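Long-range contacts in dextranase (Pseudarthrobacter oxydans, PDB 6NZS), which probably catalyses the endohydrolysis of alpha-1,6-glucosidic linkages in dextran, as a member of glycoside hydrolase family 49: residues Asp38-Ala42 and Ala50-Phe54; Leu202-Ser208 and Lys252-Leu256; Ser461-Pro467 and Tyr525-Glu531; Gly544-Asn549 and Ser581-Thr587. All blocks are in the same frame, centred on the assembly; numbering follows the deposited sequence.

Contact 1: Asp38-Ala42 and Ala50-Phe54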
loop_
_atom_site.group_PDB
_atom_site.type_symbol
_atom_site.label_atom_id
_atom_site.label_comp_id
_atom_site.label_asym_id
_atom_site.label_seq_id
_atom_site.Cartn_x
_atom_site.Cartn_y
_atom_site.Cartn_z
ATOM N N ASP A 38 12.495 10.676 -16.441
ATOM C CA ASP A 38 13.885 10.276 -16.273
ATOM C C ASP A 38 14.405 10.877 -14.979
ATOM O O ASP A 38 14.047 12.003 -14.627
ATOM C CB ASP A 38 14.757 10.770 -17.433
ATOM C CG ASP A 38 14.469 10.039 -18.728
ATOM O OD1 ASP A 38 14.375 8.799 -18.698
ATOM O OD2 ASP A 38 14.348 10.710 -19.781
ATOM N N LEU A 39 15.255 10.130 -14.276
ATOM C CA LEU A 39 15.766 10.565 -12.981
ATOM C C LEU A 39 17.283 10.409 -12.919
ATOM O O LEU A 39 17.832 9.395 -13.357
ATOM C CB LEU A 39 15.107 9.747 -11.866
ATOM C CG LEU A 39 15.335 10.202 -10.428
ATOM C CD1 LEU A 39 14.086 9.952 -9.591
ATOM C CD2 LEU A 39 16.489 9.452 -9.829
ATOM N N GLN A 40 17.957 11.425 -12.369
ATOM C CA GLN A 40 19.378 11.361 -12.045
ATOM C C GLN A 40 19.575 11.876 -10.627
ATOM O O GLN A 40 18.772 12.667 -10.125
ATOM C CB GLN A 40 20.225 12.195 -13.012
ATOM C CG GLN A 40 20.311 11.627 -14.417
ATOM C CD GLN A 40 21.108 12.516 -15.350
ATOM O OE1 GLN A 40 21.416 13.661 -15.017
ATOM N NE2 GLN A 40 21.453 11.992 -16.523
ATOM N N VAL A 41 20.639 11.401 -9.971
ATOM C CA VAL A 41 20.906 11.709 -8.568
ATOM C C VAL A 41 22.369 12.093 -8.408
ATOM O O VAL A 41 23.259 11.416 -8.935
ATOM C CB VAL A 41 20.605 10.511 -7.638
ATOM C CG1 VAL A 41 20.614 10.947 -6.171
ATOM C CG2 VAL A 41 19.303 9.842 -7.985
ATOM N N ALA A 42 22.617 13.143 -7.631
ATOM C CA ALA A 42 23.970 13.565 -7.301
ATOM C C ALA A 42 24.049 13.845 -5.813
ATOM O O ALA A 42 23.093 14.336 -5.214
ATOM C CB ALA A 42 24.323 14.852 -8.042
ATOM N N ALA A 50 26.082 13.738 -11.506
ATOM C CA ALA A 50 24.747 13.163 -11.415
ATOM C C ALA A 50 24.726 11.814 -12.121
ATOM O O ALA A 50 25.235 11.683 -13.240
ATOM C CB ALA A 50 23.704 14.096 -12.028
ATOM N N TYR A 51 24.129 10.823 -11.468
ATOM C CA TYR A 51 24.115 9.449 -11.946
ATOM C C TYR A 51 22.691 9.032 -12.283
ATOM O O TYR A 51 21.752 9.369 -11.559
ATOM C CB TYR A 51 24.663 8.516 -10.871
ATOM C CG TYR A 51 26.108 8.776 -10.536
ATOM C CD1 TYR A 51 27.118 8.164 -11.261
ATOM C CD2 TYR A 51 26.462 9.637 -9.501
ATOM C CE1 TYR A 51 28.451 8.391 -10.959
ATOM C CE2 TYR A 51 27.796 9.871 -9.192
ATOM C CZ TYR A 51 28.778 9.243 -9.927
ATOM O OH TYR A 51 30.107 9.471 -9.626
ATOM N N ASP A 52 22.538 8.299 -13.382
ATOM C CA ASP A 52 21.227 7.796 -13.770
ATOM C C ASP A 52 20.745 6.731 -12.797
ATOM O O ASP A 52 21.524 5.898 -12.329
ATOM C CB ASP A 52 21.316 7.183 -15.161
ATOM C CG ASP A 52 21.722 8.193 -16.201
ATOM O OD1 ASP A 52 20.886 9.052 -16.543
ATOM O OD2 ASP A 52 22.881 8.136 -16.663
ATOM N N ALA A 53 19.447 6.766 -12.491
ATOM C CA ALA A 53 18.792 5.727 -11.707
ATOM C C ALA A 53 17.586 5.261 -12.499
ATOM O O ALA A 53 16.805 6.087 -12.976
ATOM C CB ALA A 53 18.329 6.262 -10.350
ATOM N N PHE A 54 17.439 3.951 -12.651
ATOM C CA PHE A 54 16.357 3.430 -13.477
ATOM C C PHE A 54 15.003 3.833 -12.910
ATOM O O PHE A 54 14.805 3.852 -11.692
ATOM C CB PHE A 54 16.433 1.906 -13.520
ATOM C CG PHE A 54 15.616 1.305 -14.623
ATOM C CD1 PHE A 54 16.072 1.363 -15.935
ATOM C CD2 PHE A 54 14.397 0.707 -14.368
ATOM C CE1 PHE A 54 15.333 0.821 -16.966
ATOM C CE2 PHE A 54 13.648 0.150 -15.401
ATOM C CZ PHE A 54 14.111 0.206 -16.697
HETATM O O HOH W 1 15.279 7.336 -14.740
HETATM O O HOH W 2 18.210 8.940 -16.113
#
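Leu39 meets Ala53 through its CD2 branch, which lies 3.7 Å from Ala53 CB; the small alanine side chain lies beside this branch on the face that also carries Ser88, Val98, Met186 and Ile188, all of which touch the leucine. Water 1 links Leu39 N to Ala53 O, and water 2 donates to both Leu39 O and Asp52 OD1. Gln40 lies on the other face, alongside Asp52 and pointing the same way. With CG anti to its carbonyl carbon (chi1 -70°) and the chain extended beyond, its amide comes level with the carboxylate, and NE2 donates to Asp52 OD1 over 3.0 Å. The acceptor sits close to the amide plane, whereas the N-H comes down from above the carboxylate; the other oxygen, Asp52 OD2, takes a bond from Thr3 N. A leucine in place of Gln40 would probably leave Asp52 OD1 with water 2 but without its amide donor, and the carboxylate less firmly fixed in rotation. Together the segments form a beta hairpin of the N-terminal Ig-like domain, strand 37-43 running antiparallel to strand 51-58. Its regular hydrogen-bonded pair is Val41 with Tyr51: Val41 N donates to Tyr51 O at 2.8 Å and Val41 O accepts from Tyr51 N at 2.7 Å. Branched at CB, Val41 suits an extended strand, and it packs on Val96, Val98 and Phe90 from the neighbouring strands. At Ala42 the small CB rests 4.1 Å from Ala50 CB, letting the chains come close before the connecting loop.

Contact 2: Leu202-Ser208 and Lys252-Leu256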
loop_
_atom_site.group_PDB
_atom_site.type_symbol
_atom_site.label_atom_id
_atom_site.label_comp_id
_atom_site.label_asym_id
_atom_site.label_seq_id
_atom_site.Cartn_x
_atom_site.Cartn_y
_atom_site.Cartn_z
ATOM N N LEU A 202 20.709 -7.610 7.053
ATOM C CA LEU A 202 19.812 -7.483 5.909
ATOM C C LEU A 202 20.423 -7.898 4.580
ATOM O O LEU A 202 19.686 -8.021 3.592
ATOM C CB LEU A 202 19.307 -6.034 5.798
ATOM C CG LEU A 202 18.501 -5.579 7.014
ATOM C CD1 LEU A 202 18.298 -4.066 6.970
ATOM C CD2 LEU A 202 17.167 -6.289 7.071
ATOM N N VAL A 203 21.734 -8.112 4.514
ATOM C CA VAL A 203 22.397 -8.508 3.275
ATOM C C VAL A 203 23.219 -9.761 3.550
ATOM O O VAL A 203 24.205 -9.697 4.297
ATOM C CB VAL A 203 23.299 -7.389 2.731
ATOM C CG1 VAL A 203 23.970 -7.841 1.432
ATOM C CG2 VAL A 203 22.495 -6.106 2.503
ATOM N N PRO A 204 22.883 -10.899 2.953
ATOM C CA PRO A 204 23.612 -12.130 3.273
ATOM C C PRO A 204 25.005 -12.131 2.672
ATOM O O PRO A 204 25.274 -11.507 1.641
ATOM C CB PRO A 204 22.739 -13.235 2.664
ATOM C CG PRO A 204 21.918 -12.579 1.623
ATOM C CD PRO A 204 21.827 -11.109 1.945
ATOM N N THR A 205 25.910 -12.811 3.367
ATOM C CA THR A 205 27.220 -13.155 2.836
ATOM C C THR A 205 27.376 -14.666 2.911
ATOM O O THR A 205 26.528 -15.375 3.456
ATOM C CB THR A 205 28.351 -12.483 3.625
ATOM O OG1 THR A 205 28.517 -13.156 4.877
ATOM C CG2 THR A 205 28.052 -11.015 3.875
ATOM N N GLU A 206 28.491 -15.154 2.363
ATOM C CA GLU A 206 28.787 -16.580 2.428
ATOM C C GLU A 206 28.909 -17.081 3.861
ATOM O O GLU A 206 28.826 -18.292 4.091
ATOM C CB GLU A 206 30.069 -16.890 1.655
ATOM C CG GLU A 206 29.977 -16.635 0.154
ATOM C CD GLU A 206 29.226 -17.730 -0.587
ATOM O OE1 GLU A 206 28.795 -17.490 -1.738
ATOM O OE2 GLU A 206 29.064 -18.832 -0.018
ATOM N N GLU A 207 29.113 -16.183 4.826
ATOM C CA GLU A 207 29.118 -16.571 6.230
ATOM C C GLU A 207 27.720 -16.742 6.805
ATOM O O GLU A 207 27.580 -17.312 7.891
ATOM C CB GLU A 207 29.911 -15.554 7.053
ATOM C CG GLU A 207 31.371 -15.457 6.641
ATOM C CD GLU A 207 32.244 -14.884 7.733
ATOM O OE1 GLU A 207 31.739 -14.056 8.523
ATOM O OE2 GLU A 207 33.433 -15.265 7.801
ATOM N N SER A 208 26.684 -16.274 6.104
ATOM C CA SER A 208 25.318 -16.398 6.596
ATOM C C SER A 208 24.756 -17.804 6.435
ATOM O O SER A 208 23.799 -18.162 7.133
ATOM C CB SER A 208 24.402 -15.411 5.857
ATOM O OG SER A 208 24.961 -14.106 5.816
ATOM N N LYS A 252 15.855 -20.217 4.400
ATOM C CA LYS A 252 15.494 -19.288 5.459
ATOM C C LYS A 252 15.554 -17.835 5.015
ATOM O O LYS A 252 15.131 -16.956 5.773
ATOM C CB LYS A 252 16.416 -19.480 6.677
ATOM C CG LYS A 252 17.881 -19.142 6.398
ATOM C CD LYS A 252 18.815 -19.507 7.551
ATOM C CE LYS A 252 20.219 -18.966 7.288
ATOM N NZ LYS A 252 21.199 -19.352 8.346
ATOM N N TRP A 253 16.060 -17.560 3.817
ATOM C CA TRP A 253 16.325 -16.185 3.408
ATOM C C TRP A 253 16.227 -16.096 1.894
ATOM O O TRP A 253 16.879 -16.867 1.185
ATOM C CB TRP A 253 17.739 -15.807 3.859
ATOM C CG TRP A 253 18.089 -14.339 3.887
ATOM C CD1 TRP A 253 17.476 -13.311 3.214
ATOM C CD2 TRP A 253 19.157 -13.751 4.630
ATOM N NE1 TRP A 253 18.102 -12.119 3.509
ATOM C CE2 TRP A 253 19.135 -12.366 4.379
ATOM C CE3 TRP A 253 20.123 -14.267 5.502
ATOM C CZ2 TRP A 253 20.050 -11.489 4.964
ATOM C CZ3 TRP A 253 21.033 -13.399 6.073
ATOM C CH2 TRP A 253 20.989 -12.025 5.808
ATOM N N VAL A 254 15.417 -15.155 1.403
ATOM C CA VAL A 254 15.411 -14.761 -0.002
ATOM C C VAL A 254 15.888 -13.317 -0.066
ATOM O O VAL A 254 15.352 -12.451 0.639
ATOM C CB VAL A 254 14.013 -14.915 -0.627
ATOM C CG1 VAL A 254 13.974 -14.249 -2.000
ATOM C CG2 VAL A 254 13.648 -16.395 -0.722
ATOM N N TYR A 255 16.915 -13.063 -0.872
ATOM C CA TYR A 255 17.523 -11.744 -0.980
ATOM C C TYR A 255 17.409 -11.259 -2.416
ATOM O O TYR A 255 17.820 -11.959 -3.349
ATOM C CB TYR A 255 19.001 -11.779 -0.554
ATOM C CG TYR A 255 19.663 -10.432 -0.699
ATOM C CD1 TYR A 255 19.325 -9.379 0.141
ATOM C CD2 TYR A 255 20.595 -10.200 -1.695
ATOM C CE1 TYR A 255 19.903 -8.130 -0.001
ATOM C CE2 TYR A 255 21.192 -8.949 -1.842
ATOM C CZ TYR A 255 20.833 -7.918 -0.998
ATOM O OH TYR A 255 21.410 -6.672 -1.147
ATOM N N LEU A 256 16.856 -10.063 -2.592
ATOM C CA LEU A 256 16.741 -9.416 -3.899
ATOM C C LEU A 256 17.679 -8.217 -3.881
ATOM O O LEU A 256 17.394 -7.211 -3.229
ATOM C CB LEU A 256 15.306 -8.954 -4.169
ATOM C CG LEU A 256 14.168 -9.958 -3.978
ATOM C CD1 LEU A 256 12.852 -9.332 -4.419
ATOM C CD2 LEU A 256 14.421 -11.231 -4.751
#
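Two aromatic rings receive Pro204, each by a CH-pi contact over a face. Pro204 CB stands 3.7 Å from the centroid of the six-membered ring of Trp253, only 8° off the normal, while Pro204 CD lies 3.8 Å from the ring centroid of Tyr255. Two residues apart on strand 253-256, Trp253 and Tyr255 project from one face, and first torsions that set CG anti to the backbone N (chi1 -164° and 178°) swing both rings to the rigid proline. Apolar packing continues at Val203, both of whose methyls approach Tyr255 OH from one side, at 3.8 Å. An alanine at Trp253 would probably open a gap beneath Pro204 and leave Thr279 without the indole N-H that bonds its OG1. Polar contacts are few: the long, extended chain of Lys252 brings NZ to Ser208 O at 3.1 Å, nearly in line with the carbonyl bond. Ser208 in turn steadies the type I turn Thr205-Ser208 within the loop, since Ser208 OG accepts from Thr205 N at 2.9 Å. The loop leaves helix 196-202 and lies against parallel solenoid strand 253-256, with Tyr231 and Ile229 of adjoining strand 229-232 also touching Pro204 and Ser208.

Contact 3: Ser461-Pro467 and Tyr525-Glu531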
loop_
_atom_site.group_PDB
_atom_site.type_symbol
_atom_site.label_atom_id
_atom_site.label_comp_id
_atom_site.label_asym_id
_atom_site.label_seq_id
_atom_site.Cartn_x
_atom_site.Cartn_y
_atom_site.Cartn_z
ATOM N N SER A 461 -26.185 -8.162 6.784
ATOM C CA SER A 461 -26.758 -8.650 8.025
ATOM C C SER A 461 -26.281 -7.804 9.198
ATOM O O SER A 461 -25.156 -7.294 9.209
ATOM C CB SER A 461 -26.353 -10.107 8.246
ATOM O OG SER A 461 -26.714 -10.541 9.547
ATOM N N THR A 462 -27.153 -7.646 10.191
ATOM C CA THR A 462 -26.776 -6.992 11.437
ATOM C C THR A 462 -26.649 -7.970 12.594
ATOM O O THR A 462 -26.487 -7.536 13.739
ATOM C CB THR A 462 -27.744 -5.865 11.791
ATOM O OG1 THR A 462 -29.042 -6.414 12.072
ATOM C CG2 THR A 462 -27.848 -4.871 10.639
ATOM N N THR A 463 -26.704 -9.277 12.316
ATOM C CA THR A 463 -26.704 -10.317 13.339
ATOM C C THR A 463 -25.438 -11.167 13.312
ATOM O O THR A 463 -25.447 -12.302 13.802
ATOM C CB THR A 463 -27.948 -11.201 13.211
ATOM O OG1 THR A 463 -27.980 -11.804 11.907
ATOM C CG2 THR A 463 -29.200 -10.371 13.423
ATOM N N LYS A 464 -24.346 -10.633 12.769
ATOM C CA LYS A 464 -23.104 -11.373 12.598
ATOM C C LYS A 464 -22.036 -10.997 13.619
ATOM O O LYS A 464 -20.881 -11.403 13.462
ATOM C CB LYS A 464 -22.564 -11.171 11.180
ATOM C CG LYS A 464 -23.549 -11.522 10.070
ATOM C CD LYS A 464 -23.753 -13.024 9.972
ATOM C CE LYS A 464 -22.677 -13.686 9.132
ATOM N NZ LYS A 464 -22.869 -15.173 9.069
ATOM N N ALA A 465 -22.390 -10.234 14.648
ATOM C CA ALA A 465 -21.445 -9.803 15.669
ATOM C C ALA A 465 -21.307 -10.861 16.764
ATOM O O ALA A 465 -22.092 -11.810 16.856
ATOM C CB ALA A 465 -21.889 -8.475 16.280
ATOM N N ASP A 466 -20.281 -10.691 17.598
ATOM C CA ASP A 466 -20.032 -11.562 18.749
ATOM C C ASP A 466 -19.710 -10.705 19.965
ATOM O O ASP A 466 -18.578 -10.204 20.095
ATOM C CB ASP A 466 -18.902 -12.544 18.464
ATOM C CG ASP A 466 -18.762 -13.615 19.543
ATOM O OD1 ASP A 466 -19.410 -13.493 20.602
ATOM O OD2 ASP A 466 -17.986 -14.571 19.321
ATOM N N PRO A 467 -20.663 -10.526 20.884
ATOM C CA PRO A 467 -20.392 -9.730 22.093
ATOM C C PRO A 467 -19.330 -10.327 23.002
ATOM O O PRO A 467 -18.885 -9.640 23.931
ATOM C CB PRO A 467 -21.754 -9.680 22.801
ATOM C CG PRO A 467 -22.756 -10.036 21.746
ATOM C CD PRO A 467 -22.058 -10.988 20.824
ATOM N N TYR A 525 -23.706 -3.950 16.136
ATOM C CA TYR A 525 -24.402 -5.114 15.610
ATOM C C TYR A 525 -24.675 -6.109 16.743
ATOM O O TYR A 525 -24.213 -5.937 17.875
ATOM C CB TYR A 525 -23.612 -5.733 14.451
ATOM C CG TYR A 525 -23.757 -4.982 13.130
ATOM C CD1 TYR A 525 -24.348 -3.723 13.085
ATOM C CD2 TYR A 525 -23.325 -5.544 11.937
ATOM C CE1 TYR A 525 -24.489 -3.038 11.883
ATOM C CE2 TYR A 525 -23.467 -4.867 10.727
ATOM C CZ TYR A 525 -24.052 -3.623 10.715
ATOM O OH TYR A 525 -24.199 -2.943 9.522
ATOM N N THR A 526 -25.459 -7.145 16.436
ATOM C CA THR A 526 -25.844 -8.158 17.417
ATOM C C THR A 526 -25.369 -9.535 16.979
ATOM O O THR A 526 -24.934 -9.743 15.847
ATOM C CB THR A 526 -27.370 -8.220 17.613
ATOM O OG1 THR A 526 -27.967 -8.903 16.501
ATOM C CG2 THR A 526 -27.968 -6.832 17.727
ATOM N N ASN A 527 -25.485 -10.499 17.893
ATOM C CA ASN A 527 -25.377 -11.903 17.523
ATOM C C ASN A 527 -26.744 -12.382 17.035
ATOM O O ASN A 527 -27.720 -11.627 17.075
ATOM C CB ASN A 527 -24.814 -12.715 18.695
ATOM C CG ASN A 527 -25.696 -12.686 19.933
ATOM O OD1 ASN A 527 -26.866 -12.309 19.885
ATOM N ND2 ASN A 527 -25.123 -13.098 21.061
ATOM N N PRO A 528 -26.853 -13.621 16.537
ATOM C CA PRO A 528 -28.172 -14.091 16.082
ATOM C C PRO A 528 -29.235 -14.080 17.166
ATOM O O PRO A 528 -30.421 -13.913 16.853
ATOM C CB PRO A 528 -27.884 -15.504 15.559
ATOM C CG PRO A 528 -26.466 -15.440 15.129
ATOM C CD PRO A 528 -25.788 -14.567 16.149
ATOM N N ALA A 529 -28.848 -14.236 18.433
ATOM C CA ALA A 529 -29.814 -14.169 19.521
ATOM C C ALA A 529 -30.307 -12.755 19.785
ATOM O O ALA A 529 -31.307 -12.590 20.490
ATOM C CB ALA A 529 -29.218 -14.769 20.796
ATOM N N GLY A 530 -29.637 -11.737 19.245
ATOM C CA GLY A 530 -30.063 -10.365 19.410
ATOM C C GLY A 530 -29.299 -9.569 20.443
ATOM O O GLY A 530 -29.659 -8.413 20.692
ATOM N N GLU A 531 -28.268 -10.142 21.052
ATOM C CA GLU A 531 -27.474 -9.418 22.036
ATOM C C GLU A 531 -26.517 -8.480 21.310
ATOM O O GLU A 531 -25.738 -8.922 20.459
ATOM C CB GLU A 531 -26.692 -10.398 22.903
ATOM C CG GLU A 531 -25.846 -9.723 23.975
ATOM C CD GLU A 531 -24.990 -10.701 24.751
ATOM O OE1 GLU A 531 -25.160 -11.927 24.568
ATOM O OE2 GLU A 531 -24.141 -10.240 25.547
HETATM O O HOH W 3 -24.922 -4.941 7.771
HETATM O O HOH W 4 -29.488 -7.204 14.655
HETATM O O HOH W 5 -22.340 -14.622 20.519
#
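The phenol ring of Tyr525 lies across Thr462, with Thr462 CA over one face, 4.0 Å from the ring centroid and 18° off the normal, displaced toward the rim. Thr462 CG2 adds a methyl contact at the far end of the ring, touching CZ and CE1. Tyr525 CG is anti to its carbonyl carbon (chi1 -78°), which carries the ring over Thr462; at its end, water 3 donates to Ser461 O and accepts from Tyr525 OH. At the base of the side chain, Ala465 CB sits 3.7 Å from Tyr525 CB, and its small methyl lets the backbones close up. Thr526 bonds through both its backbone N and its O: Thr526 N gives a nearly straight bond to Thr462 O at 2.9 Å, and Thr526 O accepts from Ala465 N, which approaches from above the carbonyl plane. These are surface loops of the parallel beta-solenoid of family 49, one leading into strand 469-482 and the other following strand 521-524, so the bonds join two loops rather than strands. Asn527 opens a type I turn to Gly530, and its OD1 accepts from Glu531 N at 2.8 Å. Gly530 suits a backbone of positive phi, where a side chain would press on the preceding carbonyl. Beyond the turn, Pro467 fills the angle between Asn527 and Glu531: its CD lies 3.7 Å from Asn527 ND2, while its CG meets Glu531 O at 3.4 Å.

Contact 4: Gly544-Asn549 and Ser581-Thr587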
loop_
_atom_site.group_PDB
_atom_site.type_symbol
_atom_site.label_atom_id
_atom_site.label_comp_id
_atom_site.label_asym_id
_atom_site.label_seq_id
_atom_site.Cartn_x
_atom_site.Cartn_y
_atom_site.Cartn_z
ATOM N N GLY A 544 -14.561 5.094 24.717
ATOM C CA GLY A 544 -15.271 4.867 23.476
ATOM C C GLY A 544 -14.419 5.232 22.280
ATOM O O GLY A 544 -13.232 4.899 22.230
ATOM N N LEU A 545 -15.008 5.928 21.315
ATOM C CA LEU A 545 -14.289 6.404 20.135
ATOM C C LEU A 545 -13.953 7.876 20.323
ATOM O O LEU A 545 -14.855 8.712 20.442
ATOM C CB LEU A 545 -15.152 6.215 18.888
ATOM C CG LEU A 545 -14.589 6.796 17.582
ATOM C CD1 LEU A 545 -13.259 6.154 17.183
ATOM C CD2 LEU A 545 -15.604 6.609 16.485
ATOM N N ALA A 546 -12.666 8.195 20.343
ATOM C CA ALA A 546 -12.187 9.561 20.521
ATOM C C ALA A 546 -11.692 10.100 19.183
ATOM O O ALA A 546 -10.782 9.521 18.579
ATOM C CB ALA A 546 -11.055 9.612 21.550
ATOM N N LEU A 547 -12.287 11.204 18.721
ATOM C CA LEU A 547 -11.815 11.941 17.547
ATOM C C LEU A 547 -11.221 13.250 18.053
ATOM O O LEU A 547 -11.945 14.224 18.282
ATOM C CB LEU A 547 -12.952 12.194 16.563
ATOM C CG LEU A 547 -13.744 10.945 16.171
ATOM C CD1 LEU A 547 -14.935 11.298 15.293
ATOM C CD2 LEU A 547 -12.869 9.905 15.493
ATOM N N GLU A 548 -9.907 13.277 18.222
ATOM C CA GLU A 548 -9.198 14.440 18.742
ATOM C C GLU A 548 -8.521 15.157 17.578
ATOM O O GLU A 548 -7.714 14.558 16.867
ATOM C CB GLU A 548 -8.149 14.000 19.765
ATOM C CG GLU A 548 -7.383 15.153 20.372
ATOM C CD GLU A 548 -6.338 14.715 21.382
ATOM O OE1 GLU A 548 -6.182 13.492 21.596
ATOM O OE2 GLU A 548 -5.673 15.597 21.960
ATOM N N ASN A 549 -8.855 16.434 17.376
ATOM C CA ASN A 549 -8.302 17.202 16.259
ATOM C C ASN A 549 -8.578 16.531 14.918
ATOM O O ASN A 549 -7.713 16.482 14.042
ATOM C CB ASN A 549 -6.811 17.485 16.430
ATOM C CG ASN A 549 -6.510 18.186 17.720
ATOM O OD1 ASN A 549 -7.336 18.949 18.224
ATOM N ND2 ASN A 549 -5.326 17.934 18.273
ATOM N N SER A 581 -20.790 7.331 23.595
ATOM C CA SER A 581 -19.673 6.463 23.261
ATOM C C SER A 581 -18.679 7.113 22.308
ATOM O O SER A 581 -17.774 6.430 21.826
ATOM C CB SER A 581 -20.180 5.148 22.672
ATOM O OG SER A 581 -20.779 4.349 23.686
ATOM N N TRP A 582 -18.830 8.405 22.013
ATOM C CA TRP A 582 -17.848 9.076 21.167
ATOM C C TRP A 582 -17.693 10.525 21.590
ATOM O O TRP A 582 -18.547 11.093 22.276
ATOM C CB TRP A 582 -18.177 8.983 19.665
ATOM C CG TRP A 582 -19.404 9.740 19.231
ATOM C CD1 TRP A 582 -20.689 9.304 19.304
ATOM C CD2 TRP A 582 -19.456 11.042 18.613
ATOM N NE1 TRP A 582 -21.547 10.252 18.791
ATOM C CE2 TRP A 582 -20.813 11.328 18.362
ATOM C CE3 TRP A 582 -18.489 11.992 18.258
ATOM C CZ2 TRP A 582 -21.230 12.521 17.775
ATOM C CZ3 TRP A 582 -18.907 13.181 17.672
ATOM C CH2 TRP A 582 -20.263 13.432 17.441
ATOM N N ASN A 583 -16.601 11.130 21.137
ATOM C CA ASN A 583 -16.369 12.550 21.332
ATOM C C ASN A 583 -15.536 13.055 20.164
ATOM O O ASN A 583 -14.766 12.304 19.562
ATOM C CB ASN A 583 -15.658 12.820 22.666
ATOM C CG ASN A 583 -15.749 14.275 23.096
ATOM O OD1 ASN A 583 -16.502 15.066 22.524
ATOM N ND2 ASN A 583 -14.972 14.635 24.104
ATOM N N ALA A 584 -15.717 14.331 19.838
ATOM C CA ALA A 584 -14.869 15.037 18.884
ATOM C C ALA A 584 -14.509 16.361 19.533
ATOM O O ALA A 584 -15.404 17.134 19.887
ATOM C CB ALA A 584 -15.595 15.276 17.552
ATOM N N TRP A 585 -13.216 16.615 19.721
ATOM C CA TRP A 585 -12.819 17.824 20.425
ATOM C C TRP A 585 -11.461 18.305 19.940
ATOM O O TRP A 585 -10.682 17.553 19.352
ATOM C CB TRP A 585 -12.836 17.626 21.950
ATOM C CG TRP A 585 -11.640 16.898 22.519
ATOM C CD1 TRP A 585 -10.550 17.460 23.119
ATOM C CD2 TRP A 585 -11.428 15.479 22.556
ATOM N NE1 TRP A 585 -9.670 16.479 23.524
ATOM C CE2 TRP A 585 -10.189 15.255 23.192
ATOM C CE3 TRP A 585 -12.166 14.380 22.114
ATOM C CZ2 TRP A 585 -9.672 13.979 23.397
ATOM C CZ3 TRP A 585 -11.653 13.105 22.322
ATOM C CH2 TRP A 585 -10.415 12.920 22.959
ATOM N N ARG A 586 -11.192 19.578 20.202
ATOM C CA ARG A 586 -9.932 20.222 19.862
ATOM C C ARG A 586 -9.053 20.255 21.103
ATOM O O ARG A 586 -9.511 20.665 22.173
ATOM C CB ARG A 586 -10.211 21.651 19.405
ATOM C CG ARG A 586 -9.043 22.369 18.779
ATOM C CD ARG A 586 -9.418 23.830 18.545
ATOM N NE ARG A 586 -8.290 24.633 18.084
ATOM C CZ ARG A 586 -8.409 25.750 17.373
ATOM N NH1 ARG A 586 -9.610 26.211 17.048
ATOM N NH2 ARG A 586 -7.325 26.418 16.998
ATOM N N THR A 587 -7.804 19.817 20.968
ATOM C CA THR A 587 -6.887 19.894 22.103
ATOM C C THR A 587 -6.542 21.353 22.374
ATOM O O THR A 587 -5.666 21.920 21.714
ATOM C CB THR A 587 -5.570 19.131 21.878
ATOM O OG1 THR A 587 -5.799 17.953 21.100
ATOM C CG2 THR A 587 -4.962 18.736 23.216
#
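First torsions bring Glu548 and Trp585 to each other: Glu548 CG is anti to the backbone N (chi1 -179°) and its chain runs out straight, whereas Trp585 CG sits between N and the carbonyl carbon (chi1 79°), folding the indole back over the neighbouring strand. Both lie on parallel strands of the beta-solenoid, 545-552 and 582-585, side by side close to the C terminus. Glu548 CB stands over the six-membered ring of Trp585, 4.1 Å from its centroid, while the small Ala546 CB fits against the ring edge at CZ3. On the other face, Leu547 CB packs on Ala584 CB at 4.2 Å, and Trp582 turns its ring away toward Phe574, Trp579 and Trp564. Backbone bonds alternate up the pair from Leu545 N to Ser581 O through Asn549 N to Trp585 O. Gly544 suits the start, as any CB would clash with Ser581 O. At the C terminus, Asn549 OD1 accepts from Thr587 N at 2.9 Å. His501 holds Glu548 OE1, and Glu548 OE2 uses its anti lone pair to take the short 2.5 Å bond from Thr587 OG1.

From the N terminus, the four contacts close in series, none nested in or crossing another. Contact 1 closes a short hairpin loop in the Ig-like domain. Contact 2 follows helix 196-202; it closes a 43-residue excursion through early strands of the solenoid, its centre about 28 Å from that of contact 1. Most of the solenoid is then laid down before contact 3, which closes 57 residues and joins two loops of the later part of the fold. Contact 4 returns over 31 residues to add a final parallel strand; its nearest atoms are about 12 Å from those of contact 3. Contacts 1 and 3 lie on opposite sides of the chain's centre.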